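Local coordinates for protein NDP-N-acetyl-D-galactosaminuronic acid dehydrogenase (Methanosarcina mazei Go1, PDB 3G79) that probably catalyses the NAD-dependent, two-step oxidation of UDP-N-acetyl-D-mannosamine to the corresponding uronic acid, at residues N250-L254 and V328-M332; V263-R267 and V282-G286; P333-Y337 and P377-C382. One frame throughout, in Å; residues are numbered along the deposited sequence.

Contact 1 (N250-L254 and V328-M332)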
loop_
_atom_site.group_PDB
_atom_site.type_symbol
_atom_site.label_atom_id
_atom_site.label_comp_id
_atom_site.label_asym_id
_atom_site.label_seq_id
_atom_site.Cartn_x
_atom_site.Cartn_y
_atom_site.Cartn_z
ATOM N N ASN A 250 8.325 6.615 -4.447
ATOM C CA ASN A 250 9.557 7.373 -4.498
ATOM C C ASN A 250 10.578 6.451 -5.096
ATOM O O ASN A 250 11.295 6.826 -6.001
ATOM C CB ASN A 250 10.001 7.845 -3.102
ATOM C CG ASN A 250 9.340 9.152 -2.697
ATOM O OD1 ASN A 250 8.828 9.893 -3.542
ATOM N ND2 ASN A 250 9.369 9.463 -1.403
ATOM N N GLN A 251 10.607 5.235 -4.591
ATOM C CA GLN A 251 11.475 4.192 -5.106
ATOM C C GLN A 251 11.232 3.893 -6.586
ATOM O O GLN A 251 12.181 3.681 -7.342
ATOM C CB GLN A 251 11.268 2.917 -4.302
ATOM C CG GLN A 251 11.760 1.685 -4.975
ATOM C CD GLN A 251 13.174 1.374 -4.641
ATOM O OE1 GLN A 251 14.062 2.256 -4.651
ATOM N NE2 GLN A 251 13.423 0.092 -4.353
ATOM N N LEU A 252 9.986 3.891 -7.013
ATOM C CA LEU A 252 9.712 3.516 -8.386
ATOM C C LEU A 252 10.204 4.677 -9.245
ATOM O O LEU A 252 10.740 4.461 -10.338
ATOM C CB LEU A 252 8.226 3.258 -8.598
ATOM C CG LEU A 252 7.614 2.353 -9.651
ATOM C CD1 LEU A 252 6.624 3.212 -10.415
ATOM C CD2 LEU A 252 8.595 1.519 -10.567
ATOM N N ALA A 253 10.061 5.893 -8.702
ATOM C CA ALA A 253 10.581 7.076 -9.351
ATOM C C ALA A 253 12.095 6.939 -9.603
ATOM O O ALA A 253 12.526 7.110 -10.727
ATOM C CB ALA A 253 10.228 8.368 -8.549
ATOM N N LEU A 254 12.891 6.603 -8.593
ATOM C CA LEU A 254 14.312 6.315 -8.852
ATOM C C LEU A 254 14.494 5.257 -9.970
ATOM O O LEU A 254 15.194 5.493 -10.903
ATOM C CB LEU A 254 15.065 5.931 -7.577
ATOM C CG LEU A 254 14.855 6.909 -6.435
ATOM C CD1 LEU A 254 15.384 6.387 -5.130
ATOM C CD2 LEU A 254 15.512 8.209 -6.758
ATOM N N VAL A 328 14.528 5.387 2.397
ATOM C CA VAL A 328 14.187 5.771 1.025
ATOM C C VAL A 328 13.720 7.232 1.110
ATOM O O VAL A 328 14.357 8.146 0.559
ATOM C CB VAL A 328 13.155 4.797 0.396
ATOM C CG1 VAL A 328 12.567 5.328 -0.888
ATOM C CG2 VAL A 328 13.804 3.476 0.108
ATOM N N ASN A 329 12.683 7.460 1.893
ATOM C CA ASN A 329 12.130 8.782 2.084
ATOM C C ASN A 329 13.125 9.844 2.614
ATOM O O ASN A 329 13.060 11.008 2.177
ATOM C CB ASN A 329 10.888 8.672 2.965
ATOM C CG ASN A 329 9.709 7.992 2.245
ATOM O OD1 ASN A 329 9.656 7.925 1.003
ATOM N ND2 ASN A 329 8.748 7.492 3.029
ATOM N N ASP A 330 14.044 9.449 3.514
ATOM C CA ASP A 330 15.131 10.343 3.986
ATOM C C ASP A 330 16.120 10.671 2.873
ATOM O O ASP A 330 16.840 11.673 2.982
ATOM C CB ASP A 330 15.953 9.776 5.185
ATOM C CG ASP A 330 15.237 9.887 6.562
ATOM O OD1 ASP A 330 14.283 10.650 6.715
ATOM O OD2 ASP A 330 15.653 9.172 7.511
ATOM N N PHE A 331 16.153 9.851 1.820
ATOM C CA PHE A 331 17.122 10.023 0.758
ATOM C C PHE A 331 16.747 11.087 -0.240
ATOM O O PHE A 331 17.607 11.667 -0.905
ATOM C CB PHE A 331 17.314 8.708 0.007
ATOM C CG PHE A 331 18.284 8.794 -1.139
ATOM C CD1 PHE A 331 19.635 9.126 -0.918
ATOM C CD2 PHE A 331 17.862 8.526 -2.435
ATOM C CE1 PHE A 331 20.549 9.174 -1.984
ATOM C CE2 PHE A 331 18.761 8.589 -3.501
ATOM C CZ PHE A 331 20.105 8.903 -3.280
ATOM N N MET A 332 15.457 11.345 -0.357
ATOM C CA MET A 332 14.953 12.157 -1.424
ATOM C C MET A 332 15.550 13.562 -1.472
ATOM O O MET A 332 15.812 14.048 -2.576
ATOM C CB MET A 332 13.425 12.115 -1.457
ATOM C CG MET A 332 12.903 10.663 -1.665
ATOM S SD MET A 332 13.533 9.834 -3.147
ATOM C CE MET A 332 13.159 8.174 -2.783
#

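Contact 2 (V263-R267 and V282-G286)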
loop_
_atom_site.group_PDB
_atom_site.type_symbol
_atom_site.label_atom_id
_atom_site.label_comp_id
_atom_site.label_asym_id
_atom_site.label_seq_id
_atom_site.Cartn_x
_atom_site.Cartn_y
_atom_site.Cartn_z
ATOM N N VAL A 263 7.643 8.171 -14.553
ATOM C CA VAL A 263 6.959 7.564 -13.379
ATOM C C VAL A 263 5.428 7.720 -13.449
ATOM O O VAL A 263 4.693 6.814 -13.040
ATOM C CB VAL A 263 7.515 7.993 -11.956
ATOM C CG1 VAL A 263 7.179 9.409 -11.632
ATOM C CG2 VAL A 263 6.945 7.080 -10.833
ATOM N N TYR A 264 4.954 8.851 -13.972
ATOM C CA TYR A 264 3.520 9.150 -13.922
ATOM C C TYR A 264 2.684 8.286 -14.846
ATOM O O TYR A 264 1.550 8.031 -14.564
ATOM C CB TYR A 264 3.247 10.643 -14.088
ATOM C CG TYR A 264 3.891 11.408 -12.978
ATOM C CD1 TYR A 264 3.334 11.435 -11.703
ATOM C CD2 TYR A 264 5.106 12.026 -13.164
ATOM C CE1 TYR A 264 3.959 12.100 -10.656
ATOM C CE2 TYR A 264 5.736 12.672 -12.119
ATOM C CZ TYR A 264 5.148 12.726 -10.889
ATOM O OH TYR A 264 5.796 13.385 -9.888
ATOM N N ASP A 265 3.276 7.776 -15.909
ATOM C CA ASP A 265 2.571 6.887 -16.804
ATOM C C ASP A 265 2.522 5.517 -16.146
ATOM O O ASP A 265 1.513 4.808 -16.230
ATOM C CB ASP A 265 3.302 6.781 -18.140
ATOM C CG ASP A 265 3.185 8.042 -19.002
ATOM O OD1 ASP A 265 2.164 8.793 -18.954
ATOM O OD2 ASP A 265 4.144 8.256 -19.769
ATOM N N VAL A 266 3.607 5.153 -15.472
ATOM C CA VAL A 266 3.641 3.866 -14.784
ATOM C C VAL A 266 2.553 3.943 -13.759
ATOM O O VAL A 266 1.601 3.158 -13.806
ATOM C CB VAL A 266 5.068 3.487 -14.266
ATOM C CG1 VAL A 266 5.101 2.125 -13.554
ATOM C CG2 VAL A 266 6.049 3.444 -15.477
ATOM N N ARG A 267 2.619 4.979 -12.940
ATOM C CA ARG A 267 1.648 5.218 -11.879
ATOM C C ARG A 267 0.159 5.280 -12.330
ATOM O O ARG A 267 -0.706 4.609 -11.732
ATOM C CB ARG A 267 2.006 6.479 -11.111
ATOM C CG ARG A 267 0.930 6.819 -10.130
ATOM C CD ARG A 267 1.257 8.013 -9.296
ATOM N NE ARG A 267 0.199 8.093 -8.323
ATOM C CZ ARG A 267 -1.025 8.529 -8.586
ATOM N NH1 ARG A 267 -1.316 8.997 -9.778
ATOM N NH2 ARG A 267 -1.945 8.523 -7.634
ATOM N N VAL A 282 -1.876 3.938 -4.932
ATOM C CA VAL A 282 -0.573 4.557 -5.235
ATOM C C VAL A 282 -0.542 6.077 -5.024
ATOM O O VAL A 282 -1.265 6.842 -5.689
ATOM C CB VAL A 282 -0.147 4.277 -6.697
ATOM C CG1 VAL A 282 1.275 4.729 -6.951
ATOM C CG2 VAL A 282 -0.247 2.828 -7.000
ATOM N N LEU A 283 0.348 6.500 -4.134
ATOM C CA LEU A 283 0.525 7.915 -3.852
ATOM C C LEU A 283 1.441 8.579 -4.899
ATOM O O LEU A 283 1.579 8.097 -6.036
ATOM C CB LEU A 283 1.065 8.083 -2.420
ATOM C CG LEU A 283 0.155 7.478 -1.312
ATOM C CD1 LEU A 283 0.736 7.557 0.105
ATOM C CD2 LEU A 283 -1.253 8.128 -1.344
ATOM N N TRP A 284 2.073 9.662 -4.492
ATOM C CA TRP A 284 2.812 10.551 -5.378
ATOM C C TRP A 284 4.218 10.659 -4.822
ATOM O O TRP A 284 4.402 10.726 -3.604
ATOM C CB TRP A 284 2.166 11.925 -5.399
ATOM C CG TRP A 284 0.752 11.899 -5.917
ATOM C CD1 TRP A 284 -0.407 11.717 -5.177
ATOM C CD2 TRP A 284 0.334 12.043 -7.275
ATOM N NE1 TRP A 284 -1.519 11.769 -6.002
ATOM C CE2 TRP A 284 -1.095 11.965 -7.292
ATOM C CE3 TRP A 284 1.013 12.270 -8.471
ATOM C CZ2 TRP A 284 -1.841 12.094 -8.469
ATOM C CZ3 TRP A 284 0.280 12.395 -9.635
ATOM C CH2 TRP A 284 -1.140 12.311 -9.629
ATOM N N PRO A 285 5.215 10.581 -5.701
ATOM C CA PRO A 285 6.639 10.636 -5.296
ATOM C C PRO A 285 7.052 12.115 -5.126
ATOM O O PRO A 285 6.301 12.995 -5.583
ATOM C CB PRO A 285 7.363 9.967 -6.492
ATOM C CG PRO A 285 6.450 10.297 -7.701
ATOM C CD PRO A 285 5.033 10.370 -7.152
ATOM N N GLY A 286 8.200 12.396 -4.491
ATOM C CA GLY A 286 8.543 13.786 -4.121
ATOM C C GLY A 286 9.873 14.047 -3.405
ATOM O O GLY A 286 10.650 13.152 -3.143
HETATM O O HOH W 1 5.153 14.015 -7.603
#

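Contact 3 (P333-Y337 and P377-C382)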
loop_
_atom_site.group_PDB
_atom_site.type_symbol
_atom_site.label_atom_id
_atom_site.label_comp_id
_atom_site.label_asym_id
_atom_site.label_seq_id
_atom_site.Cartn_x
_atom_site.Cartn_y
_atom_site.Cartn_z
ATOM N N PRO A 333 15.786 14.220 -0.303
ATOM C CA PRO A 333 16.590 15.438 -0.379
ATOM C C PRO A 333 17.950 15.266 -1.033
ATOM O O PRO A 333 18.311 16.116 -1.857
ATOM C CB PRO A 333 16.739 15.872 1.099
ATOM C CG PRO A 333 15.461 15.533 1.635
ATOM C CD PRO A 333 15.139 14.131 1.017
ATOM N N ALA A 334 18.686 14.206 -0.700
ATOM C CA ALA A 334 19.972 13.958 -1.363
ATOM C C ALA A 334 19.754 13.687 -2.857
ATOM O O ALA A 334 20.560 14.131 -3.681
ATOM C CB ALA A 334 20.800 12.820 -0.701
ATOM N N HIS A 335 18.651 13.028 -3.203
ATOM C CA HIS A 335 18.376 12.778 -4.600
ATOM C C HIS A 335 18.108 14.084 -5.348
ATOM O O HIS A 335 18.539 14.250 -6.521
ATOM C CB HIS A 335 17.235 11.772 -4.804
ATOM C CG HIS A 335 16.911 11.541 -6.242
ATOM N ND1 HIS A 335 17.782 10.907 -7.111
ATOM C CD2 HIS A 335 15.850 11.923 -6.987
ATOM C CE1 HIS A 335 17.245 10.873 -8.319
ATOM N NE2 HIS A 335 16.077 11.484 -8.267
ATOM N N MET A 336 17.429 15.019 -4.666
ATOM C CA MET A 336 17.080 16.321 -5.255
ATOM C C MET A 336 18.354 17.051 -5.551
ATOM O O MET A 336 18.555 17.507 -6.683
ATOM C CB MET A 336 16.160 17.149 -4.336
ATOM C CG MET A 336 14.652 16.813 -4.467
ATOM S SD MET A 336 13.844 17.530 -5.944
ATOM C CE MET A 336 13.768 16.031 -6.822
ATOM N N TYR A 337 19.225 17.127 -4.532
ATOM C CA TYR A 337 20.584 17.644 -4.670
ATOM C C TYR A 337 21.396 17.023 -5.821
ATOM O O TYR A 337 21.964 17.755 -6.598
ATOM C CB TYR A 337 21.343 17.479 -3.356
ATOM C CG TYR A 337 22.743 17.981 -3.445
ATOM C CD1 TYR A 337 23.014 19.347 -3.378
ATOM C CD2 TYR A 337 23.823 17.092 -3.614
ATOM C CE1 TYR A 337 24.314 19.824 -3.468
ATOM C CE2 TYR A 337 25.125 17.561 -3.706
ATOM C CZ TYR A 337 25.348 18.928 -3.636
ATOM O OH TYR A 337 26.611 19.401 -3.727
ATOM N N PRO A 377 17.275 19.522 5.014
ATOM C CA PRO A 377 18.512 18.831 4.604
ATOM C C PRO A 377 18.973 19.177 3.190
ATOM O O PRO A 377 20.157 19.106 2.930
ATOM C CB PRO A 377 18.177 17.344 4.741
ATOM C CG PRO A 377 16.676 17.275 4.659
ATOM C CD PRO A 377 16.179 18.557 5.277
ATOM N N TYR A 378 18.065 19.567 2.298
ATOM C CA TYR A 378 18.453 19.972 0.946
ATOM C C TYR A 378 19.210 21.274 0.991
ATOM O O TYR A 378 20.315 21.376 0.445
ATOM C CB TYR A 378 17.254 20.116 0.025
ATOM C CG TYR A 378 17.659 20.622 -1.359
ATOM C CD1 TYR A 378 17.753 19.745 -2.466
ATOM C CD2 TYR A 378 17.946 21.988 -1.569
ATOM C CE1 TYR A 378 18.130 20.224 -3.719
ATOM C CE2 TYR A 378 18.315 22.451 -2.790
ATOM C CZ TYR A 378 18.426 21.567 -3.875
ATOM O OH TYR A 378 18.800 22.087 -5.116
ATOM N N ARG A 379 18.619 22.275 1.639
ATOM C CA ARG A 379 19.281 23.564 1.788
ATOM C C ARG A 379 20.678 23.382 2.364
ATOM O O ARG A 379 21.626 24.055 1.941
ATOM C CB ARG A 379 18.454 24.519 2.656
ATOM C CG ARG A 379 19.165 25.810 2.982
ATOM C CD ARG A 379 18.337 26.690 3.858
ATOM N NE ARG A 379 19.064 27.878 4.207
ATOM C CZ ARG A 379 19.807 28.070 5.303
ATOM N NH1 ARG A 379 19.982 27.127 6.235
ATOM N NH2 ARG A 379 20.412 29.242 5.457
ATOM N N ASP A 380 20.813 22.443 3.288
ATOM C CA ASP A 380 22.089 22.206 3.942
ATOM C C ASP A 380 23.167 21.642 3.038
ATOM O O ASP A 380 24.335 22.061 3.141
ATOM C CB ASP A 380 21.897 21.367 5.215
ATOM C CG ASP A 380 21.473 22.225 6.409
ATOM O OD1 ASP A 380 21.688 23.458 6.367
ATOM O OD2 ASP A 380 20.929 21.682 7.392
ATOM N N LEU A 381 22.782 20.711 2.153
ATOM C CA LEU A 381 23.677 20.179 1.118
ATOM C C LEU A 381 24.201 21.264 0.182
ATOM O O LEU A 381 25.400 21.295 -0.145
ATOM C CB LEU A 381 22.995 19.069 0.313
ATOM C CG LEU A 381 22.759 17.752 1.085
ATOM C CD1 LEU A 381 21.764 16.855 0.376
ATOM C CD2 LEU A 381 24.065 16.983 1.458
ATOM N N CYS A 382 23.345 22.185 -0.231
ATOM C CA CYS A 382 23.827 23.213 -1.126
ATOM C C CYS A 382 24.838 24.151 -0.474
ATOM O O CYS A 382 25.842 24.501 -1.085
ATOM C CB CYS A 382 22.685 24.028 -1.645
ATOM S SG CYS A 382 21.511 23.005 -2.447
#

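Contact 1 (N250-L254 and V328-M332)
Two long helices of the dehydrogenase, 228-258 and 321-345, meet here: Asn250, Gln251 and Leu254 of the first face Val328, Asn329, Phe331 and Met332 of the second. The short segments run at 61° to each other with their axes 10.5 Å apart, so side chains do the bridging. The one hydrogen bond between the two segments joins two buried amides: Asn250 ND2 gives to Asn329 OD1 at 2.9 Å. The amide planes stand perpendicular, and the donor is tilted from the carbonyl plane of Asn329. Both other amide ends are also engaged, Asn250 OD1 taking the backbone N-H of Gly286 and Asn329 ND2 giving to Asp243. Were Asn250 replaced by alanine, Asn329 OD1 would probably lose this donor and Gly286 N its acceptor, in a buried setting. Met332, its CG anti to the carbonyl carbon (chi1 -60°), lays that CG 3.7 Å from Asn250 ND2. Beside the amides the packing is apolar. Leu254 CD1 meets the edge of the Phe331 ring, 4.2 Å from CD2. Val328 CG1 lies 4.2 Å from Asn250 CB. Pro285 packs against Asn250, while Tyr314 of the second subunit covers Gln251 and Val328; helix 263-271 lies against Leu252 on helix 228-258.

Contact 2 (V263-R267 and V282-G286)
Arg267 carries most of the polar contact between the start of helix 263-271 and the loop 282-286. Its chain leaves the helix with CG anti to the backbone N (chi1 173°) and stays extended from CG to NE, which sets the guanidinium beside two successive backbone carbonyls. NE gives to Leu283 O at 2.7 Å, from above that carbonyl's plane, and NH2 gives to Val282 O, also at 2.7 Å and straighter, with an N-H...O angle of 148°. A weak third bond runs from NE back to Val282 O. Both oxygens lie at the edge of the guanidinium, tilted somewhat from its plane, and together they restrict its rotation.

The second interaction is cation-pi. The guanidinium lies nearly flat on the indole of Trp284, the planes 21° apart, with Arg267 CZ 3.7 Å from the centroid of the six-membered ring.

Apolar packing fills in around this. Tyr264 and Trp284 meet edge against edge, CE1 of the tyrosine 3.7 Å from CE3 of the indole, while Val282 CG1 runs alongside the arginine stem, 3.8 Å from Arg267 CG. Pro285 CG sits 4.1 Å from Val263 CG1 and also touches the tyrosine hydroxyl. A water bridges further, hydrogen-bonded to Tyr264 OH and donating to Pro285 O.

Phe241 of the second subunit packs on Val282. Held at its edge by two loop carbonyls and covered on one face by the indole, the arginine makes a cation-pi stack that joins loop 282-286 to helix 263-271 within the central domain of the UDP-glucose/GDP-mannose dehydrogenase family.

Contact 3 (P333-Y337 and P377-C382)
This is a helix-helix contact built from side-chain packing, with no hydrogen bond across it, joining helix 321-345 to helix 375-385. The two short segments run at 41° with their axes 8.9 Å apart, and the backbones come nearest at Pro333 and Tyr378, whose CA atoms are 5.1 Å apart. At that end the two prolines meet ring to ring, Pro333 CG lying 3.7 Å from Pro377 CG. Pro333, which has no N-H to give to the preceding turn, sits where helix 321-345 is kinked.

Tyr378 reaches across to the backbone of the opposite helix. With CG anti to its own N (chi1 176°), the ring is carried toward the turn 333-337, presenting its edge to Pro333 O and Tyr337 N, while CD1 also lies 3.6 Å from Met336 CB. Tyr378 packs in addition on Val356 and Met358 of strand 355-359, which comes first along the chain in the six-stranded parallel sheet of the UDP-binding domain and lies in the sheet's interior. Helix 375-385 follows that strand and leads to the neighbouring strand 388-392, making a beta-alpha-beta crossover.

Farther along, Tyr337 and Leu381 form a CH-pi contact: Leu381 CB lies over one face of the tyrosine ring, 4.0 Å from its centroid. The leucine's CD1 extends the packing to Ala334, 3.8 Å from its CA. At the ring edge sits the sulfur of Cys382, a sulfur-aromatic contact with SG 4.1 Å from Tyr337 CD1. Cys382 also rests on Val389 of strand 388-392, and Tyr337 on Met351 in a loop.

Contacts 1 and 3 share helix 321-345, which packs on helix 228-258 at 328-332 and, immediately afterwards, on helix 375-385 at 333-337; their centres are about 13 Å apart, and Leu254 touches His335 between them. Contact 2 lies about 11 Å from contact 1, centre to centre, its two segments falling in the chain between those of contact 1; it is tied to contact 1 through helix 228-258, where Leu252 meets Val266. Contacts 2 and 3 do not touch, their centres being about 21 Å apart. The three thus run from the central domain to the UDP-binding domain. Contacts 1 and 2 lie beside the second subunit, and contact 3 also reaches it, through His335.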